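Local coordinates for transmembrane protein (Bartonella henselae, PDB 3PAM) that is a domain of a protein that probably binds oligopeptides for an ABC-type transport system, at residues A25-F30 with N101-A105. Residue numbers count along the deposited sequence, not the author numbering.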
ATOM      1  N   ALA A  25      -3.386   6.209  -7.030  1.00 36.01           N
ATOM      2  CA  ALA A  25      -3.196   7.665  -7.142  1.00 36.38           C
ATOM      3  C   ALA A  25      -2.594   8.273  -5.879  1.00 35.44           C
ATOM      4  O   ALA A  25      -1.656   9.057  -5.967  1.00 36.67           O
ATOM      5  CB  ALA A  25      -4.503   8.341  -7.471  1.00 35.81           C
ATOM      6  N   LEU A  26      -3.142   7.930  -4.704  1.00 33.86           N
ATOM      7  CA  LEU A  26      -2.659   8.530  -3.459  1.00 33.48           C
ATOM      8  C   LEU A  26      -1.224   8.116  -3.174  1.00 33.63           C
ATOM      9  O   LEU A  26      -0.434   8.916  -2.658  1.00 34.58           O
ATOM     10  CB  LEU A  26      -3.551   8.186  -2.254  1.00 32.71           C
ATOM     11  CG  LEU A  26      -4.989   8.719  -2.196  1.00 33.19           C
ATOM     12  CD1 LEU A  26      -5.348   9.174  -0.813  1.00 31.96           C
ATOM     13  CD2 LEU A  26      -5.272   9.825  -3.168  1.00 32.39           C
ATOM     14  N   SER A  27      -0.906   6.862  -3.502  1.00 33.07           N
ATOM     15  CA  SER A  27       0.433   6.330  -3.413  1.00 34.08           C
ATOM     16  C   SER A  27       1.417   7.163  -4.220  1.00 36.39           C
ATOM     17  O   SER A  27       2.467   7.538  -3.728  1.00 37.21           O
ATOM     18  CB  SER A  27       0.470   4.883  -3.874  1.00 34.23           C
ATOM     19  OG  SER A  27       1.724   4.300  -3.546  1.00 37.27           O
ATOM     20  N   ILE A  28       1.056   7.479  -5.455  1.00 37.93           N
ATOM     21  CA  ILE A  28       1.890   8.333  -6.292  1.00 40.81           C
ATOM     22  C   ILE A  28       2.044   9.753  -5.720  1.00 41.50           C
ATOM     23  O   ILE A  28       3.126  10.333  -5.770  1.00 44.24           O
ATOM     24  CB  ILE A  28       1.333   8.396  -7.722  1.00 42.29           C
ATOM     25  CG1 ILE A  28       1.287   6.985  -8.316  1.00 41.43           C
ATOM     26  CG2 ILE A  28       2.167   9.348  -8.575  1.00 45.79           C
ATOM     27  CD1 ILE A  28       0.639   6.920  -9.690  1.00 43.56           C
ATOM     28  N   LEU A  29       0.958  10.296  -5.178  1.00 39.45           N
ATOM     29  CA  LEU A  29       0.937  11.650  -4.631  1.00 40.16           C
ATOM     30  C   LEU A  29       1.908  11.860  -3.474  1.00 40.36           C
ATOM     31  O   LEU A  29       2.320  12.990  -3.170  1.00 43.16           O
ATOM     32  CB  LEU A  29      -0.478  12.003  -4.164  1.00 38.78           C
ATOM     33  CG  LEU A  29      -1.469  12.474  -5.221  1.00 38.38           C
ATOM     34  CD1 LEU A  29      -2.900  12.281  -4.775  1.00 37.11           C
ATOM     35  CD2 LEU A  29      -1.197  13.924  -5.463  1.00 43.83           C
ATOM     36  N   PHE A  30       2.275  10.783  -2.816  1.00 38.36           N
ATOM     37  CA  PHE A  30       3.190  10.898  -1.724  1.00 38.33           C
ATOM     38  C   PHE A  30       4.593  10.993  -2.278  1.00 40.94           C
ATOM     39  O   PHE A  30       4.993  10.188  -3.128  1.00 40.88           O
ATOM     40  CB  PHE A  30       3.041   9.740  -0.743  1.00 36.46           C
ATOM     41  CG  PHE A  30       4.110   9.701   0.297  1.00 37.47           C
ATOM     42  CD1 PHE A  30       4.201  10.707   1.257  1.00 38.58           C
ATOM     43  CD2 PHE A  30       5.046   8.668   0.302  1.00 37.90           C
ATOM     44  CE1 PHE A  30       5.203  10.677   2.226  1.00 41.84           C
ATOM     45  CE2 PHE A  30       6.057   8.613   1.271  1.00 40.56           C
ATOM     46  CZ  PHE A  30       6.141   9.607   2.236  1.00 42.26           C
ATOM     47  N   ASN A 101       4.161  14.356 -11.171  1.00 63.52           N
ATOM     48  CA  ASN A 101       3.728  13.365 -10.220  1.00 60.85           C
ATOM     49  C   ASN A 101       2.223  13.532 -10.024  1.00 60.01           C
ATOM     50  O   ASN A 101       1.436  12.622 -10.327  1.00 57.50           O
ATOM     51  CB  ASN A 101       4.487  13.572  -8.900  1.00 63.16           C
ATOM     52  CG  ASN A 101       4.640  12.290  -8.088  1.00 61.77           C
ATOM     53  OD1 ASN A 101       4.991  11.228  -8.622  1.00 60.07           O
ATOM     54  ND2 ASN A 101       4.403  12.394  -6.784  1.00 63.35           N
ATOM     55  N   ALA A 102       1.834  14.724  -9.572  1.00 61.73           N
ATOM     56  CA  ALA A 102       0.445  15.052  -9.304  1.00 61.58           C
ATOM     57  C   ALA A 102      -0.423  14.775 -10.513  1.00 59.32           C
ATOM     58  O   ALA A 102      -1.594  14.405 -10.370  1.00 58.37           O
ATOM     59  CB  ALA A 102       0.320  16.493  -8.890  1.00 65.75           C
ATOM     60  N   GLN A 103       0.169  14.920 -11.697  1.00 44.39           N
ATOM     61  CA  GLN A 103      -0.570  14.785 -12.948  1.00 45.22           C
ATOM     62  C   GLN A 103      -1.052  13.353 -13.215  1.00 44.93           C
ATOM     63  O   GLN A 103      -2.199  13.150 -13.569  1.00 44.67           O
ATOM     64  CB  GLN A 103       0.219  15.368 -14.141  1.00 48.97           C
ATOM     65  N   LYS A 104      -0.171  12.371 -13.062  1.00 46.33           N
ATOM     66  CA  LYS A 104      -0.554  10.946 -13.140  1.00 46.93           C
ATOM     67  C   LYS A 104      -1.670  10.548 -12.144  1.00 42.68           C
ATOM     68  O   LYS A 104      -2.593   9.816 -12.492  1.00 43.20           O
ATOM     69  CB  LYS A 104       0.671  10.041 -12.900  1.00 50.72           C
ATOM     70  CG  LYS A 104       1.993  10.582 -13.410  1.00 53.89           C
ATOM     71  CD  LYS A 104       3.085   9.534 -13.248  1.00 58.76           C
ATOM     72  CE  LYS A 104       4.407  10.172 -12.874  1.00 59.47           C
ATOM     73  NZ  LYS A 104       5.228   9.264 -12.013  1.00 62.24           N
ATOM     74  N   ALA A 105      -1.565  11.012 -10.902  1.00 39.20           N
ATOM     75  CA  ALA A 105      -2.578  10.721  -9.889  1.00 36.52           C
ATOM     76  C   ALA A 105      -3.941  11.320 -10.264  1.00 35.59           C
ATOM     77  O   ALA A 105      -4.960  10.643 -10.160  1.00 35.45           O
ATOM     78  CB  ALA A 105      -2.132  11.224  -8.541  1.00 33.73           C
TER
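Ala-105 presses its methyl group into the groove between Ala-25 and Leu-29, one turn apart on the facing helix: its CB lies 3.6 Å from Leu-29 CG, 3.9 Å from Ala-25 CB and 3.4 Å from the backbone Ala-25 O. With nothing larger than a methyl on either residue, the CA atoms of Ala-25 and Ala-105 can approach to 4.2 Å. At the other end the backbones stand further apart, Leu-29 CA and Ala-102 CA being separated by 5.8 Å, and Leu-29 CD2 flanks this wider gap, 4.3 Å from Ala-102 CA. Ile-28 points its CA-to-CB bond toward the partner and loses 81 Å² of surface to it; its CG2 sits 3.4 Å from Asn-101 OD1. The amide of Asn-101 supplies the polar element, ND2 donating to Ile-28 O at 2.6 Å, although the 125° angle at the hydrogen makes this bond weak. The acceptor carbonyl belongs to helix 20-29. Leu-151 and Leu-154 cover Leu-29 from beyond the pair, while the CA-to-CB bond of Phe-30 points away and its ring packs edge-to-face with that of Phe-147. The segment axes run 174° apart in direction and approach to 8.4 Å, the geometry of a close antiparallel helix pair with alanines at its tightest point, here within the mixed alpha/beta fold of a family 5 solute-binding protein.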